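Local coordinates for conjugal transfer protein TRWB (Escherichia coli, PDB 1E9R) that couples DNA processing to transport in bacterial conjugation, probably as a hexameric, ring-shaped, nucleotide-hydrolysing motor that resembles ring helicases and F1-ATPase, at residues K66-R71 against V418-K423; T62-S67 against L400-A405; L56-A61 against R310-L315. All blocks are in the same frame, centred on the assembly; numbering follows the deposited sequence.

Interaction 1 of 3, residues K66-R71 against V418-K423; sequences KSVLLR and VPLEIK. With SO4 (sulfate ion), chain I.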
ATOM      1  N   LYS B  66      -1.279  -8.374  33.348  1.00 36.85           N
ATOM      2  CA  LYS B  66      -2.021  -7.123  33.201  1.00 37.29           C
ATOM      3  C   LYS B  66      -3.184  -6.986  34.190  1.00 37.40           C
ATOM      4  O   LYS B  66      -3.385  -5.923  34.790  1.00 37.75           O
ATOM      5  CB  LYS B  66      -2.561  -6.991  31.768  1.00 37.36           C
ATOM      6  CG  LYS B  66      -1.494  -6.962  30.681  1.00 36.28           C
ATOM      7  CD  LYS B  66      -2.099  -6.697  29.306  1.00 37.10           C
ATOM      8  CE  LYS B  66      -2.983  -7.844  28.850  1.00 35.98           C
ATOM      9  NZ  LYS B  66      -2.214  -9.075  28.579  1.00 31.84           N
ATOM     10  N   SER B  67      -3.953  -8.061  34.350  1.00 37.75           N
ATOM     11  CA  SER B  67      -5.102  -8.064  35.251  1.00 38.51           C
ATOM     12  C   SER B  67      -4.655  -7.891  36.695  1.00 38.14           C
ATOM     13  O   SER B  67      -5.311  -7.196  37.477  1.00 39.52           O
ATOM     14  CB  SER B  67      -5.895  -9.369  35.108  1.00 38.45           C
ATOM     15  OG  SER B  67      -5.112 -10.493  35.485  1.00 44.41           O
ATOM     16  N   VAL B  68      -3.545  -8.531  37.054  1.00 37.83           N
ATOM     17  CA  VAL B  68      -3.028  -8.413  38.412  1.00 37.77           C
ATOM     18  C   VAL B  68      -2.705  -6.951  38.674  1.00 39.07           C
ATOM     19  O   VAL B  68      -3.087  -6.404  39.705  1.00 39.89           O
ATOM     20  CB  VAL B  68      -1.743  -9.243  38.619  1.00 38.06           C
ATOM     21  CG1 VAL B  68      -1.136  -8.927  39.974  1.00 35.72           C
ATOM     22  CG2 VAL B  68      -2.055 -10.724  38.525  1.00 36.96           C
ATOM     23  N   LEU B  69      -2.015  -6.317  37.726  1.00 38.60           N
ATOM     24  CA  LEU B  69      -1.629  -4.912  37.860  1.00 38.14           C
ATOM     25  C   LEU B  69      -2.833  -3.996  37.942  1.00 38.54           C
ATOM     26  O   LEU B  69      -2.869  -3.100  38.784  1.00 38.84           O
ATOM     27  CB  LEU B  69      -0.732  -4.482  36.693  1.00 38.55           C
ATOM     28  CG  LEU B  69      -0.012  -3.138  36.842  1.00 38.67           C
ATOM     29  CD1 LEU B  69       1.144  -3.086  35.871  1.00 38.74           C
ATOM     30  CD2 LEU B  69      -0.963  -1.981  36.603  1.00 36.42           C
ATOM     31  N   LEU B  70      -3.811  -4.204  37.063  1.00 39.09           N
ATOM     32  CA  LEU B  70      -5.018  -3.382  37.087  1.00 41.11           C
ATOM     33  C   LEU B  70      -5.787  -3.578  38.389  1.00 40.84           C
ATOM     34  O   LEU B  70      -6.351  -2.623  38.928  1.00 41.04           O
ATOM     35  CB  LEU B  70      -5.942  -3.713  35.916  1.00 40.16           C
ATOM     36  CG  LEU B  70      -5.770  -2.848  34.673  1.00 41.29           C
ATOM     37  CD1 LEU B  70      -4.424  -3.157  34.026  1.00 40.05           C
ATOM     38  CD2 LEU B  70      -6.921  -3.110  33.709  1.00 41.07           C
ATOM     39  N   ARG B  71      -5.810  -4.816  38.886  1.00 41.42           N
ATOM     40  CA  ARG B  71      -6.508  -5.140  40.133  1.00 43.88           C
ATOM     41  C   ARG B  71      -5.878  -4.346  41.284  1.00 43.60           C
ATOM     42  O   ARG B  71      -6.577  -3.722  42.090  1.00 41.94           O
ATOM     43  CB  ARG B  71      -6.421  -6.644  40.416  1.00 45.75           C
ATOM     44  CG  ARG B  71      -7.554  -7.173  41.291  1.00 51.21           C
ATOM     45  CD  ARG B  71      -7.480  -8.686  41.454  1.00 55.01           C
ATOM     46  NE  ARG B  71      -7.545  -9.373  40.167  1.00 58.74           N
ATOM     47  CZ  ARG B  71      -6.664 -10.286  39.765  1.00 60.10           C
ATOM     48  NH1 ARG B  71      -5.651 -10.615  40.556  1.00 61.20           N
ATOM     49  NH2 ARG B  71      -6.786 -10.868  38.574  1.00 61.72           N
ATOM     50  N   VAL B 418      10.307  -3.895  37.991  1.00 43.51           N
ATOM     51  CA  VAL B 418       9.719  -4.257  39.270  1.00 45.10           C
ATOM     52  C   VAL B 418       8.856  -5.506  39.142  1.00 47.54           C
ATOM     53  O   VAL B 418       8.302  -5.779  38.081  1.00 47.97           O
ATOM     54  CB  VAL B 418       8.845  -3.090  39.797  1.00 45.75           C
ATOM     55  CG1 VAL B 418       8.070  -3.514  41.025  1.00 47.98           C
ATOM     56  CG2 VAL B 418       9.720  -1.906  40.130  1.00 43.48           C
ATOM     57  N   PRO B 419       8.757  -6.300  40.216  1.00 48.44           N
ATOM     58  CA  PRO B 419       7.928  -7.499  40.133  1.00 48.60           C
ATOM     59  C   PRO B 419       6.498  -7.206  40.596  1.00 50.10           C
ATOM     60  O   PRO B 419       6.258  -6.317  41.424  1.00 48.34           O
ATOM     61  CB  PRO B 419       8.644  -8.465  41.057  1.00 47.56           C
ATOM     62  CG  PRO B 419       9.082  -7.557  42.142  1.00 48.02           C
ATOM     63  CD  PRO B 419       9.655  -6.378  41.382  1.00 47.81           C
ATOM     64  N   LEU B 420       5.557  -7.947  40.024  1.00 53.09           N
ATOM     65  CA  LEU B 420       4.149  -7.840  40.363  1.00 56.27           C
ATOM     66  C   LEU B 420       3.874  -8.869  41.444  1.00 59.39           C
ATOM     67  O   LEU B 420       4.374  -9.997  41.390  1.00 58.40           O
ATOM     68  CB  LEU B 420       3.277  -8.157  39.155  1.00 56.25           C
ATOM     69  CG  LEU B 420       2.886  -6.981  38.274  1.00 57.09           C
ATOM     70  CD1 LEU B 420       1.997  -7.462  37.132  1.00 56.32           C
ATOM     71  CD2 LEU B 420       2.151  -5.951  39.130  1.00 57.15           C
ATOM     72  N   GLU B 421       3.072  -8.479  42.422  1.00 62.62           N
ATOM     73  CA  GLU B 421       2.729  -9.364  43.524  1.00 66.26           C
ATOM     74  C   GLU B 421       1.291  -9.825  43.370  1.00 66.15           C
ATOM     75  O   GLU B 421       0.385  -8.994  43.281  1.00 65.75           O
ATOM     76  CB  GLU B 421       2.897  -8.601  44.834  1.00 70.18           C
ATOM     77  CG  GLU B 421       2.472  -7.134  44.699  1.00 76.31           C
ATOM     78  CD  GLU B 421       3.043  -6.239  45.789  1.00 79.74           C
ATOM     79  OE1 GLU B 421       3.621  -6.780  46.764  1.00 81.15           O
ATOM     80  OE2 GLU B 421       2.909  -4.995  45.665  1.00 80.62           O
ATOM     81  N   ILE B 422       1.072 -11.138  43.326  1.00 67.10           N
ATOM     82  CA  ILE B 422      -0.291 -11.640  43.193  1.00 67.66           C
ATOM     83  C   ILE B 422      -0.998 -11.566  44.545  1.00 67.99           C
ATOM     84  O   ILE B 422      -1.124 -12.574  45.243  1.00 69.11           O
ATOM     85  CB  ILE B 422      -0.332 -13.108  42.698  1.00 66.36           C
ATOM     86  CG1 ILE B 422       0.441 -13.244  41.388  1.00 65.65           C
ATOM     87  CG2 ILE B 422      -1.782 -13.541  42.483  1.00 66.41           C
ATOM     88  CD1 ILE B 422       0.324 -14.612  40.752  1.00 65.13           C
ATOM     89  N   LYS B 423      -1.448 -10.372  44.922  1.00 68.28           N
ATOM     90  CA  LYS B 423      -2.143 -10.218  46.190  1.00 68.61           C
ATOM     91  C   LYS B 423      -3.441 -11.016  46.131  1.00 68.87           C
ATOM     92  O   LYS B 423      -4.050 -11.163  45.070  1.00 69.75           O
ATOM     93  CB  LYS B 423      -2.446  -8.746  46.475  1.00 68.41           C
ATOM     94  CG  LYS B 423      -2.992  -8.516  47.879  1.00 69.24           C
ATOM     95  CD  LYS B 423      -3.249  -7.049  48.175  1.00 69.39           C
ATOM     96  CE  LYS B 423      -3.578  -6.822  49.654  1.00 69.56           C
ATOM     97  NZ  LYS B 423      -4.779  -7.572  50.122  1.00 71.38           N
TER
HETATM   98  S   SO4 I 601      -2.746 -11.163  31.803  1.00 43.18           S
HETATM   99  O1  SO4 I 601      -1.796 -11.962  32.587  1.00 46.98           O
HETATM  100  O2  SO4 I 601      -3.576 -10.378  32.737  1.00 40.66           O
HETATM  101  O3  SO4 I 601      -2.005 -10.264  30.895  1.00 44.16           O
HETATM  102  O4  SO4 I 601      -3.598 -12.070  31.017  1.00 44.83           O
HETATM  103  O   HOH W   1      -4.349 -10.053  42.708  1.00 45.65           O
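The first turns of the helix that starts at Lys66 lie beside the chain leaving the strand that ends at Pro419, with Val68 nearest Ile422 and Leu69 nearest Leu420, and no direct hydrogen bond joins the two backbones. The apolar centre is Leu420, whose CG lies roughly anti to its carbonyl carbon (chi1 -91°), so that the branched end reaches the helix. Its CD2 sits 4.1 Å from CB of Leu69, and its CD1 approaches the same carbon while also facing CB of Val68. Val68 turns toward segment 418-423, and its CG1, anti to its own backbone N, touches Glu421 O at 3.6 Å. One turn on, a water bridges the segments, accepting from Arg71 NH1 in the guanidinium plane and donating to Lys423 O, while Asp92 holds Arg71 NE in a salt bridge.

At the helix start a sulfate is gripped by Ser67 N, which points almost straight at O2 (2.8 Å, 171°), and by Lys66 N and NZ, both directed at O3. The Lys66 chain bends at its last two torsions, curling NZ back to 2.6 Å from O3 and also to Gly60 O. An alanine here would remove that ammonium and would probably weaken anion binding at this end of the helix. This arrangement fits the Walker A lysine and helix start of a P-loop NTPase, with the sulfate probably marking a nucleotide phosphate position.

Interaction 2 of 3, residues T62-S67 against L400-A405; sequences TGTGKS and LPDLTA. With SO4 (sulfate ion), chain I.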
ATOM      1  N   THR B  62      -0.471 -12.208  26.655  1.00 44.62           N
ATOM      2  CA  THR B  62      -1.362 -12.955  27.548  1.00 45.99           C
ATOM      3  C   THR B  62      -0.593 -13.583  28.695  1.00 43.91           C
ATOM      4  O   THR B  62       0.510 -14.085  28.501  1.00 44.69           O
ATOM      5  CB  THR B  62      -2.082 -14.128  26.834  1.00 46.49           C
ATOM      6  OG1 THR B  62      -2.617 -13.687  25.587  1.00 50.34           O
ATOM      7  CG2 THR B  62      -3.223 -14.651  27.700  1.00 45.19           C
ATOM      8  N   GLY B  63      -1.188 -13.569  29.882  1.00 44.73           N
ATOM      9  CA  GLY B  63      -0.549 -14.178  31.033  1.00 44.06           C
ATOM     10  C   GLY B  63       0.585 -13.404  31.677  1.00 45.10           C
ATOM     11  O   GLY B  63       1.099 -13.829  32.703  1.00 46.40           O
ATOM     12  N   THR B  64       0.976 -12.271  31.103  1.00 43.65           N
ATOM     13  CA  THR B  64       2.065 -11.494  31.676  1.00 41.93           C
ATOM     14  C   THR B  64       1.719 -10.791  32.992  1.00 40.74           C
ATOM     15  O   THR B  64       2.614 -10.340  33.701  1.00 41.89           O
ATOM     16  CB  THR B  64       2.602 -10.455  30.670  1.00 39.91           C
ATOM     17  OG1 THR B  64       1.527  -9.659  30.160  1.00 40.64           O
ATOM     18  CG2 THR B  64       3.292 -11.155  29.523  1.00 39.97           C
ATOM     19  N   GLY B  65       0.432 -10.693  33.316  1.00 39.75           N
ATOM     20  CA  GLY B  65       0.028 -10.055  34.564  1.00 37.87           C
ATOM     21  C   GLY B  65      -0.742  -8.737  34.511  1.00 38.01           C
ATOM     22  O   GLY B  65      -0.858  -8.053  35.531  1.00 37.41           O
ATOM     23  N   LYS B  66      -1.279  -8.374  33.348  1.00 36.85           N
ATOM     24  CA  LYS B  66      -2.021  -7.123  33.201  1.00 37.29           C
ATOM     25  C   LYS B  66      -3.184  -6.986  34.190  1.00 37.40           C
ATOM     26  O   LYS B  66      -3.385  -5.923  34.790  1.00 37.75           O
ATOM     27  CB  LYS B  66      -2.561  -6.991  31.768  1.00 37.36           C
ATOM     28  CG  LYS B  66      -1.494  -6.962  30.681  1.00 36.28           C
ATOM     29  CD  LYS B  66      -2.099  -6.697  29.306  1.00 37.10           C
ATOM     30  CE  LYS B  66      -2.983  -7.844  28.850  1.00 35.98           C
ATOM     31  NZ  LYS B  66      -2.214  -9.075  28.579  1.00 31.84           N
ATOM     32  N   SER B  67      -3.953  -8.061  34.350  1.00 37.75           N
ATOM     33  CA  SER B  67      -5.102  -8.064  35.251  1.00 38.51           C
ATOM     34  C   SER B  67      -4.655  -7.891  36.695  1.00 38.14           C
ATOM     35  O   SER B  67      -5.311  -7.196  37.477  1.00 39.52           O
ATOM     36  CB  SER B  67      -5.895  -9.369  35.108  1.00 38.45           C
ATOM     37  OG  SER B  67      -5.112 -10.493  35.485  1.00 44.41           O
ATOM     38  N   LEU B 400      11.553 -11.847  29.622  1.00 45.31           N
ATOM     39  CA  LEU B 400      11.024 -11.317  30.867  1.00 45.61           C
ATOM     40  C   LEU B 400      10.191 -12.376  31.561  1.00 48.57           C
ATOM     41  O   LEU B 400       9.278 -12.943  30.952  1.00 50.85           O
ATOM     42  CB  LEU B 400      10.123 -10.120  30.595  1.00 44.19           C
ATOM     43  CG  LEU B 400      10.523  -8.753  31.133  1.00 44.52           C
ATOM     44  CD1 LEU B 400       9.285  -7.894  31.181  1.00 43.18           C
ATOM     45  CD2 LEU B 400      11.102  -8.867  32.520  1.00 43.36           C
ATOM     46  N   PRO B 401      10.502 -12.685  32.836  1.00 49.57           N
ATOM     47  CA  PRO B 401       9.690 -13.702  33.521  1.00 48.51           C
ATOM     48  C   PRO B 401       8.313 -13.083  33.738  1.00 49.80           C
ATOM     49  O   PRO B 401       8.182 -11.857  33.778  1.00 49.78           O
ATOM     50  CB  PRO B 401      10.453 -13.944  34.821  1.00 49.14           C
ATOM     51  CG  PRO B 401      11.138 -12.630  35.073  1.00 49.94           C
ATOM     52  CD  PRO B 401      11.616 -12.228  33.690  1.00 49.57           C
ATOM     53  N   ASP B 402       7.283 -13.907  33.857  1.00 51.12           N
ATOM     54  CA  ASP B 402       5.952 -13.347  34.042  1.00 52.28           C
ATOM     55  C   ASP B 402       5.820 -12.655  35.393  1.00 51.24           C
ATOM     56  O   ASP B 402       6.572 -12.936  36.322  1.00 51.31           O
ATOM     57  CB  ASP B 402       4.889 -14.434  33.846  1.00 56.21           C
ATOM     58  CG  ASP B 402       4.556 -14.661  32.365  1.00 59.74           C
ATOM     59  OD1 ASP B 402       5.496 -14.679  31.532  1.00 61.35           O
ATOM     60  OD2 ASP B 402       3.360 -14.823  32.028  1.00 61.51           O
ATOM     61  N   LEU B 403       4.870 -11.731  35.487  1.00 50.20           N
ATOM     62  CA  LEU B 403       4.652 -10.968  36.705  1.00 49.03           C
ATOM     63  C   LEU B 403       5.831 -10.044  36.964  1.00 48.51           C
ATOM     64  O   LEU B 403       6.194  -9.775  38.101  1.00 47.77           O
ATOM     65  CB  LEU B 403       4.438 -11.894  37.895  1.00 48.80           C
ATOM     66  CG  LEU B 403       3.085 -12.600  37.896  1.00 51.13           C
ATOM     67  CD1 LEU B 403       3.010 -13.519  39.102  1.00 51.36           C
ATOM     68  CD2 LEU B 403       1.963 -11.571  37.922  1.00 50.28           C
ATOM     69  N   THR B 404       6.437  -9.576  35.887  1.00 46.88           N
ATOM     70  CA  THR B 404       7.543  -8.640  35.972  1.00 46.15           C
ATOM     71  C   THR B 404       7.187  -7.494  35.023  1.00 43.60           C
ATOM     72  O   THR B 404       6.734  -7.719  33.889  1.00 44.58           O
ATOM     73  CB  THR B 404       8.859  -9.284  35.545  1.00 47.00           C
ATOM     74  OG1 THR B 404       9.054 -10.485  36.295  1.00 49.19           O
ATOM     75  CG2 THR B 404      10.019  -8.336  35.807  1.00 45.23           C
ATOM     76  N   ALA B 405       7.378  -6.265  35.488  1.00 41.58           N
ATOM     77  CA  ALA B 405       7.035  -5.110  34.676  1.00 39.79           C
ATOM     78  C   ALA B 405       8.036  -3.975  34.695  1.00 38.58           C
ATOM     79  O   ALA B 405       8.761  -3.770  35.663  1.00 36.50           O
ATOM     80  CB  ALA B 405       5.673  -4.575  35.102  1.00 37.89           C
TER
HETATM   81  S   SO4 I 601      -2.746 -11.163  31.803  1.00 43.18           S
HETATM   82  O1  SO4 I 601      -1.796 -11.962  32.587  1.00 46.98           O
HETATM   83  O2  SO4 I 601      -3.576 -10.378  32.737  1.00 40.66           O
HETATM   84  O3  SO4 I 601      -2.005 -10.264  30.895  1.00 44.16           O
HETATM   85  O4  SO4 I 601      -3.598 -12.070  31.017  1.00 44.83           O
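Leu403 N donates a hydrogen bond to Thr64 O at 3.2 Å, joining the two segments. Its approach is bent, with the nitrogen standing 44° out of the carbonyl plane. Next to it Asp402 reaches back, CG anti to its carbonyl carbon, and brings OD2 to 2.6 Å from Gly63 O. The same carboxylate oxygen forms a salt bridge with Arg54 of the second subunit, so Asp402 stands where the loop meets its neighbour. CD2 of Leu403 rests on Gly65 CA at 4.2 Å; a side-chain carbon on Gly65 would crowd this methyl and also the preceding carbonyl, which suits glycine at this N-cap position.

Behind these contacts, Thr404 OG1 donates to Pro401 O and ties the turn that presents Asp402 and Leu403. On the other segment Thr64 OG1 bonds Ala61 O within its own loop. Gly63, whose positive phi (77°) favours glycine, directs its N to sulfate O4, and Gly65 N reaches O1 at 2.7 Å, adding two amides to the anion's nest. Several backbone N-H groups converging on one anion are consistent with a phosphate-binding P-loop, and the Asp402 carboxylate, through its salt bridge, places a charged intersubunit contact beside this loop.

Interaction 3 of 3, residues L56-A61 against R310-L315; sequences LLVNGA and RVVAGL
Leu56 opens the first strand by donating its N to Val311 O and accepting from Ala313 N at its own O, both bonds running nearly along the C=O axes. This sets two parallel strands whose axes come within 4.7 Å at 20° to each other. Leu56 CD2 packs on CG1 of Val312, on the face that helix 66-79 covers through Leu70 and Leu73. Leu57 points to the opposite face. Its CG is anti to the backbone N (chi1 -175°), and CD1 lies 4.1 Å from CB of Leu315, the two side chains crossing obliquely, and also close to Ala313 CB.

Val58 returns to the helix side, where CG2 meets CG1 of Val312 at 4.3 Å. Its N gives the straightest bond of the set, to Ala313 O (2.8 Å, 176°), and its O accepts from Leu315 N, which stands out of the carbonyl plane. Gly314 lies opposite Val58 and brings its CA to 3.4 Å from Val58 O.

Asn59, CG also anti to its backbone N, turns ND2 across to Leu315 O at 2.6 Å, with that oxygen close to its amide plane. Gly60 N adds a second donor to the same carbonyl. Two N-H groups thus grip Leu315 O in a buried setting, fixing the rotation of the Asn59 amide and tying the start of the probable P-loop to the end of the neighbouring strand.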
ATOM      1  N   LEU B  56      -2.688   5.749  31.946  1.00 25.43           N
ATOM      2  CA  LEU B  56      -1.732   4.658  31.967  1.00 27.03           C
ATOM      3  C   LEU B  56      -2.085   3.534  31.006  1.00 27.04           C
ATOM      4  O   LEU B  56      -3.205   3.003  31.027  1.00 26.24           O
ATOM      5  CB  LEU B  56      -1.661   4.072  33.378  1.00 25.69           C
ATOM      6  CG  LEU B  56      -0.667   2.928  33.588  1.00 26.51           C
ATOM      7  CD1 LEU B  56       0.747   3.490  33.566  1.00 29.53           C
ATOM      8  CD2 LEU B  56      -0.925   2.239  34.920  1.00 28.61           C
ATOM      9  N   LEU B  57      -1.113   3.157  30.182  1.00 28.43           N
ATOM     10  CA  LEU B  57      -1.290   2.078  29.222  1.00 27.32           C
ATOM     11  C   LEU B  57      -0.487   0.872  29.703  1.00 26.29           C
ATOM     12  O   LEU B  57       0.717   0.960  29.868  1.00 28.84           O
ATOM     13  CB  LEU B  57      -0.812   2.531  27.840  1.00 26.18           C
ATOM     14  CG  LEU B  57      -1.046   1.554  26.688  1.00 27.27           C
ATOM     15  CD1 LEU B  57      -2.525   1.218  26.580  1.00 24.23           C
ATOM     16  CD2 LEU B  57      -0.568   2.173  25.397  1.00 25.01           C
ATOM     17  N   VAL B  58      -1.158  -0.247  29.956  1.00 28.41           N
ATOM     18  CA  VAL B  58      -0.484  -1.461  30.423  1.00 28.72           C
ATOM     19  C   VAL B  58      -0.361  -2.446  29.270  1.00 31.18           C
ATOM     20  O   VAL B  58      -1.309  -3.149  28.938  1.00 30.89           O
ATOM     21  CB  VAL B  58      -1.264  -2.130  31.568  1.00 29.97           C
ATOM     22  CG1 VAL B  58      -0.518  -3.339  32.058  1.00 24.77           C
ATOM     23  CG2 VAL B  58      -1.463  -1.143  32.692  1.00 26.41           C
ATOM     24  N   ASN B  59       0.828  -2.504  28.683  1.00 34.90           N
ATOM     25  CA  ASN B  59       1.098  -3.344  27.517  1.00 36.01           C
ATOM     26  C   ASN B  59       1.805  -4.669  27.851  1.00 35.97           C
ATOM     27  O   ASN B  59       2.854  -4.685  28.493  1.00 38.77           O
ATOM     28  CB  ASN B  59       1.934  -2.514  26.526  1.00 37.67           C
ATOM     29  CG  ASN B  59       1.973  -3.105  25.129  1.00 39.34           C
ATOM     30  OD1 ASN B  59       2.845  -2.759  24.345  1.00 43.35           O
ATOM     31  ND2 ASN B  59       1.027  -3.980  24.803  1.00 40.05           N
ATOM     32  N   GLY B  60       1.226  -5.781  27.407  1.00 35.78           N
ATOM     33  CA  GLY B  60       1.823  -7.075  27.674  1.00 35.46           C
ATOM     34  C   GLY B  60       1.039  -8.225  27.071  1.00 37.29           C
ATOM     35  O   GLY B  60      -0.186  -8.166  26.979  1.00 36.01           O
ATOM     36  N   ALA B  61       1.750  -9.276  26.667  1.00 40.10           N
ATOM     37  CA  ALA B  61       1.128 -10.457  26.075  1.00 43.34           C
ATOM     38  C   ALA B  61       0.239 -11.171  27.096  1.00 44.31           C
ATOM     39  O   ALA B  61       0.200 -10.788  28.264  1.00 45.00           O
ATOM     40  CB  ALA B  61       2.207 -11.406  25.561  1.00 41.85           C
ATOM     41  N   ARG B 310      -9.356   9.512  34.905  1.00 31.62           N
ATOM     42  CA  ARG B 310      -8.104   8.777  34.971  1.00 31.53           C
ATOM     43  C   ARG B 310      -8.369   7.435  34.322  1.00 31.63           C
ATOM     44  O   ARG B 310      -9.120   6.623  34.864  1.00 31.79           O
ATOM     45  CB  ARG B 310      -7.687   8.570  36.425  1.00 32.00           C
ATOM     46  CG  ARG B 310      -7.452   9.864  37.175  1.00 33.27           C
ATOM     47  CD  ARG B 310      -7.716   9.688  38.659  1.00 36.41           C
ATOM     48  NE  ARG B 310      -6.996  10.666  39.470  1.00 35.62           N
ATOM     49  CZ  ARG B 310      -7.211  11.977  39.451  1.00 37.19           C
ATOM     50  NH1 ARG B 310      -8.146  12.496  38.661  1.00 37.21           N
ATOM     51  NH2 ARG B 310      -6.485  12.768  40.238  1.00 38.00           N
ATOM     52  N   VAL B 311      -7.755   7.202  33.164  1.00 28.28           N
ATOM     53  CA  VAL B 311      -7.951   5.944  32.448  1.00 27.93           C
ATOM     54  C   VAL B 311      -6.761   4.992  32.535  1.00 27.59           C
ATOM     55  O   VAL B 311      -5.607   5.404  32.418  1.00 29.35           O
ATOM     56  CB  VAL B 311      -8.264   6.195  30.949  1.00 27.75           C
ATOM     57  CG1 VAL B 311      -8.573   4.869  30.242  1.00 21.79           C
ATOM     58  CG2 VAL B 311      -9.430   7.176  30.826  1.00 23.16           C
ATOM     59  N   VAL B 312      -7.058   3.717  32.756  1.00 25.75           N
ATOM     60  CA  VAL B 312      -6.036   2.680  32.827  1.00 26.72           C
ATOM     61  C   VAL B 312      -6.530   1.626  31.862  1.00 28.62           C
ATOM     62  O   VAL B 312      -7.608   1.063  32.048  1.00 29.28           O
ATOM     63  CB  VAL B 312      -5.928   2.071  34.238  1.00 29.29           C
ATOM     64  CG1 VAL B 312      -4.882   0.972  34.251  1.00 23.75           C
ATOM     65  CG2 VAL B 312      -5.572   3.155  35.246  1.00 28.77           C
ATOM     66  N   ALA B 313      -5.751   1.372  30.820  1.00 27.58           N
ATOM     67  CA  ALA B 313      -6.157   0.404  29.812  1.00 26.98           C
ATOM     68  C   ALA B 313      -5.109  -0.656  29.564  1.00 28.41           C
ATOM     69  O   ALA B 313      -3.922  -0.364  29.474  1.00 30.51           O
ATOM     70  CB  ALA B 313      -6.489   1.129  28.496  1.00 23.65           C
ATOM     71  N   GLY B 314      -5.557  -1.899  29.469  1.00 27.68           N
ATOM     72  CA  GLY B 314      -4.646  -2.990  29.192  1.00 27.88           C
ATOM     73  C   GLY B 314      -4.624  -3.154  27.683  1.00 29.85           C
ATOM     74  O   GLY B 314      -5.615  -2.835  27.015  1.00 28.37           O
ATOM     75  N   LEU B 315      -3.508  -3.640  27.141  1.00 29.94           N
ATOM     76  CA  LEU B 315      -3.375  -3.839  25.698  1.00 31.60           C
ATOM     77  C   LEU B 315      -2.471  -5.026  25.454  1.00 32.21           C
ATOM     78  O   LEU B 315      -1.272  -4.921  25.670  1.00 31.29           O
ATOM     79  CB  LEU B 315      -2.755  -2.604  25.037  1.00 29.65           C
ATOM     80  CG  LEU B 315      -2.587  -2.664  23.514  1.00 30.53           C
ATOM     81  CD1 LEU B 315      -3.966  -2.695  22.868  1.00 29.23           C
ATOM     82  CD2 LEU B 315      -1.792  -1.461  23.015  1.00 27.11           C
TER

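How the interactions relate
From the N terminus, strand 56-59 runs into the sulfate-binding loop, probably a P-loop, and helix 66-79, so the first segments of all three interactions lie along a single strand-loop-helix unit, those of interactions 2 and 1 sharing Lys66 and Ser67. Interaction 3 comes back from residues 310-315, closing a loop of about 250 residues and setting strand 56-59 beside strand 309-315 inside the large mixed sheet. The longer closures of interactions 2 and 1 return from 400-405 and 418-423; each crosses interaction 3. Their second segments border neighbouring antiparallel strands, 404-408 and 415-419, joined by backbone hydrogen bonds, and tie that side of the sheet to the loop and helix around the shared sulfate.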